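Local atomic coordinates of sulfite reductase [ferredoxin] (Mycobacterium tuberculosis, PDB entry 1ZJ8), a protein that catalyses the six-electron reduction of sulfite to sulfide with electrons from ferredoxin, probably for sulfur assimilation, using a siroheme and a [4Fe-4S] cluster. Residues P216-K220 and R297-L302. Residues are numbered along the deposited sequence.
With SRM (siroheme), chain E.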
ATOM      1  N   PRO A 216      16.634   9.250  -4.266  1.00 44.34           N
ATOM      2  CA  PRO A 216      16.643   9.864  -2.946  1.00 44.03           C
ATOM      3  C   PRO A 216      15.916   9.044  -1.881  1.00 43.65           C
ATOM      4  O   PRO A 216      16.311   9.074  -0.706  1.00 43.80           O
ATOM      5  CB  PRO A 216      15.893  11.179  -3.175  1.00 44.37           C
ATOM      6  CG  PRO A 216      16.116  11.513  -4.614  1.00 44.34           C
ATOM      7  CD  PRO A 216      16.260  10.212  -5.326  1.00 44.47           C
ATOM      8  N   ARG A 217      14.842   8.364  -2.289  1.00 42.77           N
ATOM      9  CA  ARG A 217      14.129   7.438  -1.420  1.00 41.98           C
ATOM     10  C   ARG A 217      13.214   6.516  -2.218  1.00 41.08           C
ATOM     11  O   ARG A 217      13.332   6.415  -3.452  1.00 40.82           O
ATOM     12  CB  ARG A 217      13.313   8.231  -0.402  1.00 42.37           C
ATOM     13  CG  ARG A 217      13.866   8.182   0.999  1.00 42.69           C
ATOM     14  CD  ARG A 217      12.755   8.481   2.008  1.00 43.56           C
ATOM     15  NE  ARG A 217      13.087   8.032   3.353  1.00 44.11           N
ATOM     16  CZ  ARG A 217      13.177   6.759   3.708  1.00 44.26           C
ATOM     17  NH1 ARG A 217      12.966   5.770   2.832  1.00 43.68           N
ATOM     18  NH2 ARG A 217      13.492   6.479   4.959  1.00 45.79           N
ATOM     19  N   LYS A 218      12.314   5.831  -1.502  1.00 40.03           N
ATOM     20  CA  LYS A 218      11.264   5.031  -2.127  1.00 38.87           C
ATOM     21  C   LYS A 218      10.343   5.913  -2.979  1.00 37.78           C
ATOM     22  O   LYS A 218      10.162   7.110  -2.692  1.00 37.29           O
ATOM     23  CB  LYS A 218      10.468   4.250  -1.064  1.00 38.86           C
ATOM     24  CG  LYS A 218       9.645   5.091  -0.099  1.00 39.00           C
ATOM     25  CD  LYS A 218       8.672   4.245   0.724  1.00 39.35           C
ATOM     26  CE  LYS A 218       9.241   3.821   2.083  1.00 39.65           C
ATOM     27  NZ  LYS A 218       8.326   2.856   2.786  1.00 40.74           N
ATOM     28  N   TYR A 219       9.765   5.287  -4.009  1.00 36.62           N
ATOM     29  CA  TYR A 219       8.997   5.962  -5.061  1.00 35.95           C
ATOM     30  C   TYR A 219       7.778   5.139  -5.479  1.00 35.02           C
ATOM     31  O   TYR A 219       7.905   4.054  -6.035  1.00 35.11           O
ATOM     32  CB  TYR A 219       9.896   6.158  -6.265  1.00 35.99           C
ATOM     33  CG  TYR A 219       9.351   6.989  -7.406  1.00 35.94           C
ATOM     34  CD1 TYR A 219       9.348   8.358  -7.334  1.00 35.10           C
ATOM     35  CD2 TYR A 219       8.922   6.397  -8.583  1.00 35.54           C
ATOM     36  CE1 TYR A 219       8.902   9.127  -8.388  1.00 36.24           C
ATOM     37  CE2 TYR A 219       8.481   7.160  -9.649  1.00 36.24           C
ATOM     38  CZ  TYR A 219       8.478   8.536  -9.549  1.00 35.93           C
ATOM     39  OH  TYR A 219       8.047   9.333 -10.594  1.00 34.79           O
ATOM     40  N   LYS A 220       6.600   5.690  -5.225  1.00 34.15           N
ATOM     41  CA  LYS A 220       5.348   4.977  -5.355  1.00 33.43           C
ATOM     42  C   LYS A 220       4.527   5.519  -6.523  1.00 32.77           C
ATOM     43  O   LYS A 220       4.311   6.741  -6.648  1.00 32.24           O
ATOM     44  CB  LYS A 220       4.546   5.100  -4.049  1.00 33.26           C
ATOM     45  CG  LYS A 220       5.083   4.236  -2.940  1.00 33.60           C
ATOM     46  CD  LYS A 220       4.400   4.501  -1.602  1.00 33.52           C
ATOM     47  CE  LYS A 220       4.908   3.489  -0.563  1.00 34.53           C
ATOM     48  NZ  LYS A 220       4.624   3.837   0.862  1.00 34.25           N
ATOM     49  N   ARG A 297      17.403  12.039   5.929  1.00 52.91           N
ATOM     50  CA  ARG A 297      16.676  10.797   5.610  1.00 52.77           C
ATOM     51  C   ARG A 297      15.160  10.949   5.663  1.00 52.70           C
ATOM     52  O   ARG A 297      14.460  10.365   4.854  1.00 53.06           O
ATOM     53  CB  ARG A 297      17.072   9.693   6.587  1.00 52.51           C
ATOM     54  CG  ARG A 297      17.003   8.335   5.998  1.00 52.57           C
ATOM     55  CD  ARG A 297      18.201   8.084   5.106  1.00 53.25           C
ATOM     56  NE  ARG A 297      18.027   6.897   4.265  1.00 53.89           N
ATOM     57  CZ  ARG A 297      17.431   6.890   3.067  1.00 54.01           C
ATOM     58  NH1 ARG A 297      16.886   7.994   2.550  1.00 54.39           N
ATOM     59  NH2 ARG A 297      17.348   5.756   2.391  1.00 53.47           N
ATOM     60  N   ALA A 298      14.663  11.732   6.612  1.00 52.68           N
ATOM     61  CA  ALA A 298      13.232  12.014   6.708  1.00 52.87           C
ATOM     62  C   ALA A 298      12.811  13.282   5.952  1.00 52.97           C
ATOM     63  O   ALA A 298      11.700  13.769   6.153  1.00 53.06           O
ATOM     64  CB  ALA A 298      12.821  12.133   8.165  1.00 53.09           C
ATOM     65  N   LYS A 299      13.688  13.829   5.108  1.00 53.06           N
ATOM     66  CA  LYS A 299      13.332  14.979   4.266  1.00 52.91           C
ATOM     67  C   LYS A 299      13.832  14.728   2.838  1.00 52.84           C
ATOM     68  O   LYS A 299      14.283  15.650   2.143  1.00 52.71           O
ATOM     69  CB  LYS A 299      13.921  16.267   4.855  1.00 53.12           C
ATOM     70  CG  LYS A 299      13.333  17.612   4.328  1.00 53.41           C
ATOM     71  CD  LYS A 299      14.436  18.720   4.358  1.00 53.22           C
ATOM     72  CE  LYS A 299      14.131  19.937   3.490  1.00 53.00           C
ATOM     73  NZ  LYS A 299      13.570  21.070   4.266  1.00 53.51           N
ATOM     74  N   ALA A 300      13.708  13.468   2.406  1.00 52.62           N
ATOM     75  CA  ALA A 300      14.255  12.997   1.135  1.00 52.04           C
ATOM     76  C   ALA A 300      13.197  12.780   0.050  1.00 51.61           C
ATOM     77  O   ALA A 300      13.521  12.779  -1.136  1.00 51.68           O
ATOM     78  CB  ALA A 300      15.042  11.703   1.375  1.00 52.32           C
ATOM     79  N   ARG A 301      11.941  12.617   0.453  1.00 51.06           N
ATOM     80  CA  ARG A 301      10.880  12.182  -0.461  1.00 50.74           C
ATOM     81  C   ARG A 301      10.366  13.279  -1.381  1.00 50.54           C
ATOM     82  O   ARG A 301      10.439  14.472  -1.057  1.00 50.55           O
ATOM     83  CB  ARG A 301       9.716  11.606   0.344  1.00 50.56           C
ATOM     84  CG  ARG A 301      10.165  10.411   1.128  1.00 49.96           C
ATOM     85  CD  ARG A 301       9.115   9.397   1.284  1.00 48.62           C
ATOM     86  NE  ARG A 301       8.569   8.942   0.019  1.00 47.48           N
ATOM     87  CZ  ARG A 301       7.627   8.014  -0.062  1.00 47.53           C
ATOM     88  NH1 ARG A 301       7.179   7.436   1.038  1.00 48.04           N
ATOM     89  NH2 ARG A 301       7.152   7.637  -1.238  1.00 47.85           N
ATOM     90  N   LEU A 302       9.818  12.857  -2.516  1.00 50.09           N
ATOM     91  CA  LEU A 302       9.434  13.784  -3.556  1.00 49.95           C
ATOM     92  C   LEU A 302       8.431  14.840  -3.081  1.00 49.92           C
ATOM     93  O   LEU A 302       8.497  15.994  -3.510  1.00 50.24           O
ATOM     94  CB  LEU A 302       8.873  13.026  -4.750  1.00 50.15           C
ATOM     95  CG  LEU A 302       8.479  13.872  -5.969  1.00 50.34           C
ATOM     96  CD1 LEU A 302       9.676  14.688  -6.434  1.00 50.86           C
ATOM     97  CD2 LEU A 302       7.952  12.989  -7.093  1.00 49.90           C
TER
HETATM   98 FE   SRM E 557       5.267   0.643   4.379  1.00 36.68          FE
HETATM   99  CHA SRM E 557       8.177   0.752   6.166  1.00 39.33           C
HETATM  100  CHB SRM E 557       4.498  -2.272   5.838  1.00 37.03           C
HETATM  101  CHC SRM E 557       2.519   0.522   2.639  1.00 31.66           C
HETATM  102  CHD SRM E 557       4.926   4.064   4.718  1.00 36.19           C
HETATM  103  NA  SRM E 557       6.248  -0.619   5.581  1.00 38.55           N
HETATM  104  C1A SRM E 557       7.481  -0.474   6.116  1.00 39.78           C
HETATM  105  C2A SRM E 557       8.055  -1.744   6.664  1.00 40.69           C
HETATM  106  CMA SRM E 557       8.972  -2.359   5.652  1.00 40.05           C
HETATM  107  CDA SRM E 557       8.673  -1.564   8.023  1.00 42.56           C
HETATM  108  CEA SRM E 557      10.161  -1.510   8.159  1.00 44.84           C
HETATM  109  O3A SRM E 557      10.775  -0.594   7.602  1.00 47.29           O
HETATM  110  O4A SRM E 557      10.775  -2.369   8.810  1.00 46.66           O
HETATM  111  C3A SRM E 557       6.811  -2.550   6.827  1.00 40.44           C
HETATM  112  CAA SRM E 557       6.960  -3.996   6.491  1.00 40.25           C
HETATM  113  CBA SRM E 557       7.344  -4.620   7.806  1.00 41.43           C
HETATM  114  CCA SRM E 557       6.825  -6.018   7.904  1.00 42.67           C
HETATM  115  O1A SRM E 557       5.679  -6.269   7.474  1.00 41.33           O
HETATM  116  O2A SRM E 557       7.572  -6.898   8.397  1.00 43.03           O
HETATM  117  C4A SRM E 557       5.801  -1.796   6.030  1.00 39.08           C
HETATM  118  NB  SRM E 557       3.868  -0.721   4.166  1.00 35.16           N
HETATM  119  C1B SRM E 557       3.678  -1.892   4.779  1.00 34.63           C
HETATM  120  C2B SRM E 557       2.559  -2.729   4.225  1.00 33.18           C
HETATM  121  CMB SRM E 557       2.857  -4.200   4.160  1.00 32.44           C
HETATM  122  CDB SRM E 557       1.377  -2.530   5.113  1.00 33.03           C
HETATM  123  CEB SRM E 557       0.125  -3.266   4.791  1.00 33.40           C
HETATM  124  O3B SRM E 557      -0.326  -4.175   5.521  1.00 33.18           O
HETATM  125  O4B SRM E 557      -0.454  -2.943   3.753  1.00 34.85           O
HETATM  126  C3B SRM E 557       2.373  -2.035   2.893  1.00 32.49           C
HETATM  127  CAB SRM E 557       3.289  -2.617   1.848  1.00 32.29           C
HETATM  128  CBB SRM E 557       2.759  -2.413   0.461  1.00 31.87           C
HETATM  129  CCB SRM E 557       3.799  -2.794  -0.553  1.00 31.13           C
HETATM  130  O1B SRM E 557       3.727  -3.861  -1.158  1.00 31.81           O
HETATM  131  O2B SRM E 557       4.726  -2.039  -0.827  1.00 33.57           O
HETATM  132  C4B SRM E 557       2.936  -0.678   3.218  1.00 33.82           C
HETATM  133  NC  SRM E 557       3.945   1.973   3.911  1.00 33.63           N
HETATM  134  C1C SRM E 557       2.950   1.784   3.021  1.00 31.18           C
HETATM  135  C2C SRM E 557       2.160   2.908   2.822  1.00 32.91           C
HETATM  136  CDC SRM E 557       0.839   3.036   2.140  1.00 33.13           C
HETATM  137  CEC SRM E 557       0.745   3.256   0.681  1.00 32.44           C
HETATM  138  O3C SRM E 557       1.767   3.157  -0.036  1.00 31.81           O
HETATM  139  O4C SRM E 557      -0.381   3.550   0.254  1.00 32.69           O
HETATM  140  C3C SRM E 557       2.851   3.885   3.474  1.00 33.32           C
HETATM  141  CAC SRM E 557       2.312   5.278   3.470  1.00 33.48           C
HETATM  142  CBC SRM E 557       2.325   6.099   2.198  1.00 32.83           C
HETATM  143  CCC SRM E 557       3.719   6.666   1.996  1.00 32.31           C
HETATM  144  O1C SRM E 557       4.677   5.911   1.675  1.00 28.39           O
HETATM  145  O2C SRM E 557       3.861   7.901   2.189  1.00 31.62           O
HETATM  146  C4C SRM E 557       3.952   3.319   4.063  1.00 34.77           C
HETATM  147  ND  SRM E 557       6.501   2.137   4.964  1.00 37.36           N
HETATM  148  C1D SRM E 557       6.069   3.389   5.182  1.00 37.00           C
HETATM  149  C2D SRM E 557       6.977   4.042   6.037  1.00 38.32           C
HETATM  150  CAD SRM E 557       7.193   5.544   6.010  1.00 37.48           C
HETATM  151  CBD SRM E 557       8.270   6.098   5.130  1.00 39.18           C
HETATM  152  CCD SRM E 557       8.489   7.569   4.925  1.00 40.36           C
HETATM  153  O1D SRM E 557       8.293   8.014   3.772  1.00 41.96           O
HETATM  154  O2D SRM E 557       8.848   8.317   5.873  1.00 37.19           O
HETATM  155  C3D SRM E 557       7.975   3.126   6.323  1.00 37.58           C
HETATM  156  CDD SRM E 557       9.356   3.474   6.809  1.00 38.97           C
HETATM  157  CED SRM E 557      10.436   4.019   5.901  1.00 39.54           C
HETATM  158  O3D SRM E 557      10.320   3.986   4.675  1.00 39.68           O
HETATM  159  O4D SRM E 557      11.471   4.518   6.365  1.00 38.84           O
HETATM  160  C4D SRM E 557       7.670   1.954   5.651  1.00 38.45           C
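R217 lays its guanidinium flat on that of R297, centres 4.3 Å apart and planes at 18°. The contact supplies four residues of the siroheme pocket, R217, K218, K220 and R301, in the nitrite and sulphite reductase 4Fe-4S domain. Residues 216-220 lead into strand 219-224 of a mixed sheet, and 297-302 lie in the loop that leads from helix 277-291 to helix 302-309. The stacked pair carries like charges, but R297 is salt-bridged to D174. R217 NE also donates to R297 O at 3.1 Å, and R297 NH1 returns a weak hydrogen bond to P216 O at 3.5 Å. R217 CG meets A300 CB at 3.7 Å. The R301 side chain extends past K218 toward the siroheme. The aliphatic part of K218 lies over one face of the R301 guanidinium, with K218 CD 3.5 Å from R301 NH1. D235 pairs with R301 through a salt bridge. Farther from the cofactor, L302 meets the Y219 ring at its edge, Y219 CE1 to L302 CD2 at 4.2 Å, and both side chains pack on helix 277-291. The four pocket residues bring positive charge to the siroheme carboxylates, consistent with electrostatic binding. R301 NH1 donates a nearly straight hydrogen bond (174°) to siroheme O1D at 3.0 Å.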